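PDB 3BO7: peptidyl-prolyl cis-trans isomerase cyclophilin-type from Toxoplasma gondii, which probably speeds protein folding by catalysing the cis-trans isomerisation of peptide bonds preceding proline. Local coordinates for residues K6-I11 against N19-A24; K41-T46 against E167-F172. One frame throughout, in Å; residues are numbered along the deposited sequence.

Contact 1 of 2, residues K6-I11 against N19-A24; sequences KGYLRI and NIELHA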
# COMPACT_ATOMS: atom_id res chain seq x y z
N LYS A 6 12.83 -11.57 -2.17
CA LYS A 6 12.10 -10.33 -2.30
C LYS A 6 11.29 -10.32 -3.59
O LYS A 6 11.59 -11.05 -4.52
CB LYS A 6 13.05 -9.13 -2.23
CG LYS A 6 14.21 -9.33 -1.27
CD LYS A 6 14.33 -8.24 -0.21
CE LYS A 6 13.41 -8.49 0.96
NZ LYS A 6 13.94 -7.91 2.24
N GLY A 7 10.23 -9.51 -3.59
CA GLY A 7 9.44 -9.24 -4.78
C GLY A 7 9.75 -7.84 -5.26
O GLY A 7 10.15 -6.99 -4.47
N TYR A 8 9.60 -7.59 -6.56
CA TYR A 8 9.83 -6.25 -7.14
C TYR A 8 8.70 -5.87 -8.07
O TYR A 8 8.22 -6.69 -8.86
CB TYR A 8 11.20 -6.18 -7.84
CG TYR A 8 12.34 -6.40 -6.85
CD1 TYR A 8 12.79 -5.36 -6.05
CD2 TYR A 8 12.92 -7.66 -6.69
CE1 TYR A 8 13.79 -5.56 -5.12
CE2 TYR A 8 13.93 -7.87 -5.76
CZ TYR A 8 14.36 -6.81 -4.98
OH TYR A 8 15.36 -6.99 -4.05
N LEU A 9 8.24 -4.62 -7.94
CA LEU A 9 7.11 -4.14 -8.72
C LEU A 9 7.12 -2.63 -8.90
O LEU A 9 7.69 -1.90 -8.08
CB LEU A 9 5.77 -4.60 -8.11
CG LEU A 9 5.27 -4.18 -6.72
CD1 LEU A 9 4.52 -2.85 -6.75
CD2 LEU A 9 4.39 -5.28 -6.18
N ARG A 10 6.48 -2.17 -9.97
CA ARG A 10 6.26 -0.74 -10.20
C ARG A 10 4.77 -0.41 -10.21
O ARG A 10 3.99 -1.02 -10.96
CB ARG A 10 6.93 -0.29 -11.50
CG ARG A 10 6.86 1.21 -11.75
CD ARG A 10 7.47 1.55 -13.10
NE ARG A 10 8.92 1.39 -13.05
CZ ARG A 10 9.69 1.14 -14.10
NH1 ARG A 10 9.16 1.02 -15.30
NH2 ARG A 10 11.01 1.02 -13.94
N ILE A 11 4.38 0.53 -9.37
CA ILE A 11 3.02 1.09 -9.40
C ILE A 11 3.06 2.31 -10.31
O ILE A 11 3.78 3.27 -10.02
CB ILE A 11 2.52 1.48 -7.99
CG1 ILE A 11 2.34 0.24 -7.11
CG2 ILE A 11 1.21 2.27 -8.07
CD1 ILE A 11 1.93 0.53 -5.65
N ASN A 19 8.75 2.56 -7.60
CA ASN A 19 9.45 1.28 -7.60
C ASN A 19 9.49 0.71 -6.20
O ASN A 19 9.90 1.38 -5.24
CB ASN A 19 10.86 1.43 -8.18
CG ASN A 19 10.86 1.61 -9.69
OD1 ASN A 19 9.92 1.23 -10.39
ND2 ASN A 19 11.94 2.17 -10.20
N ILE A 20 9.06 -0.54 -6.07
CA ILE A 20 8.82 -1.12 -4.76
C ILE A 20 9.48 -2.49 -4.59
O ILE A 20 9.42 -3.34 -5.47
CB ILE A 20 7.28 -1.18 -4.45
CG1 ILE A 20 6.78 0.23 -4.07
CG2 ILE A 20 6.96 -2.20 -3.35
CD1 ILE A 20 5.31 0.40 -4.17
N GLU A 21 10.14 -2.66 -3.45
CA GLU A 21 10.62 -3.95 -3.00
C GLU A 21 9.67 -4.52 -1.95
O GLU A 21 9.31 -3.83 -0.99
CB GLU A 21 12.01 -3.79 -2.39
CG GLU A 21 12.56 -5.04 -1.75
CD GLU A 21 13.97 -4.84 -1.27
OE1 GLU A 21 14.18 -4.04 -0.33
OE2 GLU A 21 14.88 -5.47 -1.84
N LEU A 22 9.27 -5.77 -2.14
CA LEU A 22 8.43 -6.46 -1.18
C LEU A 22 9.25 -7.40 -0.29
O LEU A 22 10.00 -8.23 -0.79
CB LEU A 22 7.34 -7.24 -1.90
CG LEU A 22 6.27 -6.48 -2.68
CD1 LEU A 22 5.28 -7.48 -3.20
CD2 LEU A 22 5.55 -5.44 -1.83
N HIS A 23 9.08 -7.28 1.03
CA HIS A 23 9.78 -8.14 1.99
C HIS A 23 9.08 -9.50 2.19
O HIS A 23 8.64 -9.83 3.29
CB HIS A 23 9.94 -7.44 3.33
CG HIS A 23 10.57 -6.09 3.24
ND1 HIS A 23 11.82 -5.89 2.69
CD2 HIS A 23 10.13 -4.87 3.63
CE1 HIS A 23 12.12 -4.60 2.74
NE2 HIS A 23 11.11 -3.97 3.31
N ALA A 24 9.02 -10.27 1.11
CA ALA A 24 8.47 -11.63 1.10
C ALA A 24 9.17 -12.57 2.07
O ALA A 24 8.63 -13.63 2.42
CB ALA A 24 8.53 -12.19 -0.30

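Contact 2 of 2, residues K41-T46 against E167-F172; sequences KYFDDT and EEIIVF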
# COMPACT_ATOMS: atom_id res chain seq x y z
N LYS A 41 -5.31 -7.82 -11.69
CA LYS A 41 -5.47 -6.38 -11.98
C LYS A 41 -6.39 -5.61 -11.00
O LYS A 41 -6.83 -4.49 -11.28
CB LYS A 41 -5.89 -6.13 -13.45
CG LYS A 41 -5.00 -6.80 -14.51
CD LYS A 41 -3.52 -6.44 -14.37
CE LYS A 41 -2.64 -7.13 -15.42
NZ LYS A 41 -2.85 -6.60 -16.80
N TYR A 42 -6.63 -6.21 -9.84
CA TYR A 42 -7.39 -5.63 -8.73
C TYR A 42 -7.13 -4.15 -8.43
O TYR A 42 -8.07 -3.40 -8.16
CB TYR A 42 -7.11 -6.48 -7.49
CG TYR A 42 -7.77 -6.06 -6.21
CD1 TYR A 42 -9.02 -6.57 -5.84
CD2 TYR A 42 -7.13 -5.17 -5.34
CE1 TYR A 42 -9.61 -6.19 -4.64
CE2 TYR A 42 -7.72 -4.78 -4.16
CZ TYR A 42 -8.95 -5.30 -3.81
OH TYR A 42 -9.51 -4.91 -2.62
N PHE A 43 -5.86 -3.74 -8.47
CA PHE A 43 -5.49 -2.37 -8.08
C PHE A 43 -5.64 -1.33 -9.19
O PHE A 43 -5.58 -0.12 -8.93
CB PHE A 43 -4.08 -2.33 -7.49
CG PHE A 43 -3.95 -3.02 -6.17
CD1 PHE A 43 -4.45 -2.43 -5.00
CD2 PHE A 43 -3.34 -4.28 -6.08
CE1 PHE A 43 -4.34 -3.08 -3.77
CE2 PHE A 43 -3.22 -4.93 -4.85
CZ PHE A 43 -3.72 -4.33 -3.69
N ASP A 44 -5.83 -1.80 -10.43
CA ASP A 44 -6.05 -0.91 -11.56
C ASP A 44 -7.27 -0.05 -11.29
O ASP A 44 -8.34 -0.58 -10.97
CB ASP A 44 -6.23 -1.71 -12.86
CG ASP A 44 -4.93 -2.30 -13.39
OD1 ASP A 44 -3.93 -2.39 -12.63
OD2 ASP A 44 -4.91 -2.68 -14.58
N ASP A 45 -7.09 1.26 -11.41
CA ASP A 45 -8.14 2.28 -11.24
C ASP A 45 -8.48 2.64 -9.78
O ASP A 45 -9.28 3.55 -9.53
CB ASP A 45 -9.41 1.94 -12.04
CG ASP A 45 -9.14 1.86 -13.55
OD1 ASP A 45 -8.37 2.70 -14.07
OD2 ASP A 45 -9.70 0.95 -14.20
N THR A 46 -7.89 1.95 -8.81
CA THR A 46 -7.97 2.40 -7.42
C THR A 46 -7.19 3.71 -7.26
O THR A 46 -6.29 4.02 -8.06
CB THR A 46 -7.48 1.35 -6.39
OG1 THR A 46 -6.09 1.04 -6.61
CG2 THR A 46 -8.32 0.07 -6.48
N GLU A 167 -2.79 3.38 -12.69
CA GLU A 167 -3.00 2.96 -14.07
C GLU A 167 -2.72 1.47 -14.22
O GLU A 167 -3.48 0.74 -14.86
CB GLU A 167 -2.12 3.78 -15.03
CG GLU A 167 -2.74 5.12 -15.43
CD GLU A 167 -1.76 6.12 -16.02
OE1 GLU A 167 -2.21 7.23 -16.36
OE2 GLU A 167 -0.55 5.82 -16.14
N GLU A 168 -1.64 1.02 -13.59
CA GLU A 168 -1.27 -0.39 -13.62
C GLU A 168 -0.17 -0.67 -12.62
O GLU A 168 0.50 0.25 -12.16
CB GLU A 168 -0.77 -0.80 -15.02
CG GLU A 168 0.52 -0.09 -15.43
CD GLU A 168 1.10 -0.61 -16.72
OE1 GLU A 168 0.68 -1.68 -17.20
OE2 GLU A 168 2.00 0.07 -17.26
N ILE A 169 0.00 -1.95 -12.32
CA ILE A 169 1.13 -2.40 -11.53
C ILE A 169 1.92 -3.43 -12.34
O ILE A 169 1.37 -4.43 -12.80
CB ILE A 169 0.68 -2.95 -10.15
CG1 ILE A 169 -0.12 -1.87 -9.39
CG2 ILE A 169 1.89 -3.43 -9.34
CD1 ILE A 169 -0.53 -2.25 -7.97
N ILE A 170 3.20 -3.13 -12.54
CA ILE A 170 4.08 -4.04 -13.26
C ILE A 170 4.87 -4.84 -12.24
O ILE A 170 5.60 -4.27 -11.43
CB ILE A 170 5.05 -3.31 -14.24
CG1 ILE A 170 4.29 -2.34 -15.16
CG2 ILE A 170 5.86 -4.33 -15.05
CD1 ILE A 170 5.17 -1.43 -16.03
N VAL A 171 4.70 -6.16 -12.26
CA VAL A 171 5.46 -7.03 -11.38
C VAL A 171 6.68 -7.57 -12.13
O VAL A 171 6.54 -8.20 -13.17
CB VAL A 171 4.59 -8.19 -10.80
CG1 VAL A 171 5.42 -9.07 -9.89
CG2 VAL A 171 3.39 -7.62 -10.04
N PHE A 172 7.86 -7.29 -11.60
CA PHE A 172 9.12 -7.70 -12.20
C PHE A 172 9.65 -8.98 -11.57
O PHE A 172 10.52 -9.64 -12.15
CB PHE A 172 10.18 -6.60 -12.06
CG PHE A 172 9.88 -5.38 -12.87
CD1 PHE A 172 10.26 -5.30 -14.20
CD2 PHE A 172 9.22 -4.30 -12.29
CE1 PHE A 172 9.98 -4.16 -14.95
CE2 PHE A 172 8.95 -3.15 -13.03
CZ PHE A 172 9.32 -3.09 -14.36
O HOH W 1 -2.06 -3.76 -13.58

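Contact 1 of 2, residues K6-I11 against N19-A24
Leu9 and Ile20 face each other as a hydrogen-bonded pair in the antiparallel hairpin of strands 7-13 and 16-22, neighbours in the cyclophilin beta barrel. Gly7 and Leu22 form the next such pair, and four backbone bonds tie the ladder together; the straightest runs from Leu22 N to Gly7 O (2.8 Å, 175°). The tight part of the contact is the apolar face. Leu9 CG sits in the crowded position between backbone N and carbonyl carbon (chi1 63°), while its CD2 reaches Leu22 CD1 at 3.8 Å and Leu9 CD1 lies beside Ile20 CB, 4.0 Å away. Tip methyls continue the layer, with Ile11 CD1 3.7 Å from Ile20 CD1, and helix 28-39 packs on Leu9 and Leu22.

On the other, polar face Tyr8, Arg10 and Asn19 are partly exposed, whereas Glu21 is buried. Tyr8 runs beside Glu21 and its OH donates to the anti lone pair of Glu21 OE2 (2.7 Å). Arg10 lies alongside Asn19, and its NE meets a lone pair of Asn19 OD1 at 2.8 Å, within both planes. Past the ladder's end, Lys6 NZ bonds His23 ND1 at the ring edge, 3.0 Å away, and also pairs with Asp25. With Arg138 bridging OE1 and Tyr8 OH donating to OE2, Glu21 is probably a carboxylate, while the lysine donor is consistent with a His23 ND1 that carries no proton.

Contact 2 of 2, residues K41-T46 against E167-F172
A bridging water is gripped from both segments: it accepts from Ile169 N at 3.0 Å and donates to Asp44 OD1. The second bond is modelled short, and its exact length is doubtful. No direct hydrogen bond joins residues 41-46 to 167-172, so between them the polar link runs through this water, although Asp45 and Thr46 bond directly to the backbone of Val166 in the same strand. That strand, 166-171, is an outermost strand of the cyclophilin sheet and carries a classic beta bulge here, Glu167 and Glu168 both facing Val12 of strand 7-13.

The loop offers a useful example of a compact chain reversal. A Schellman motif ends helix 28-39 with Lys41 as its C-prime residue, and a type I turn from Lys41 to Asp44 leads into a type II turn from Phe43 to Thr46. Phe43 O closes the second turn twice over, taking Thr46 N at 3.1 Å and Thr46 OG1 at 2.6 Å, the hydroxyl tilted 19° from the carbonyl plane. Asp44 meets the bulge: its CG, anti to the carbonyl carbon (chi1 -74°), lies 3.7 Å from Glu167 O, and Asp44 OD1 comes within 3.5 Å of Glu168 CA.

Two outside partners hold the loop. Asp45 pairs with Lys165 in a salt bridge, and the Phe43 ring stacks with that of Phe34 in the helix. Toward buried Phe43 the contact turns apolar, where the side chains of Phe43 and Ile169 meet and the methyl CD1 of Ile169 rests 3.6 Å from Phe43 CB.

Overall arrangement
Strand 7-13 is the common element: it pairs with strand 16-22 in contact 1 and, along its other edge, with strand 166-171, which carries one side of contact 2. The two centres lie about 13 Å apart, joined by probable backbone bonds such as Arg10 N to Ile170 O at 2.7 Å. Contact 1 is buried and relies on a regular ladder with paired side chains on both faces. Contact 2 sits at the surface, where the sheet ends within this chain and residues 41-46 and 167-172 meet through a water and one small apolar patch. Both also meet helix 28-39, through Leu9 and Leu22 in one and Phe43 and Ile169 in the other.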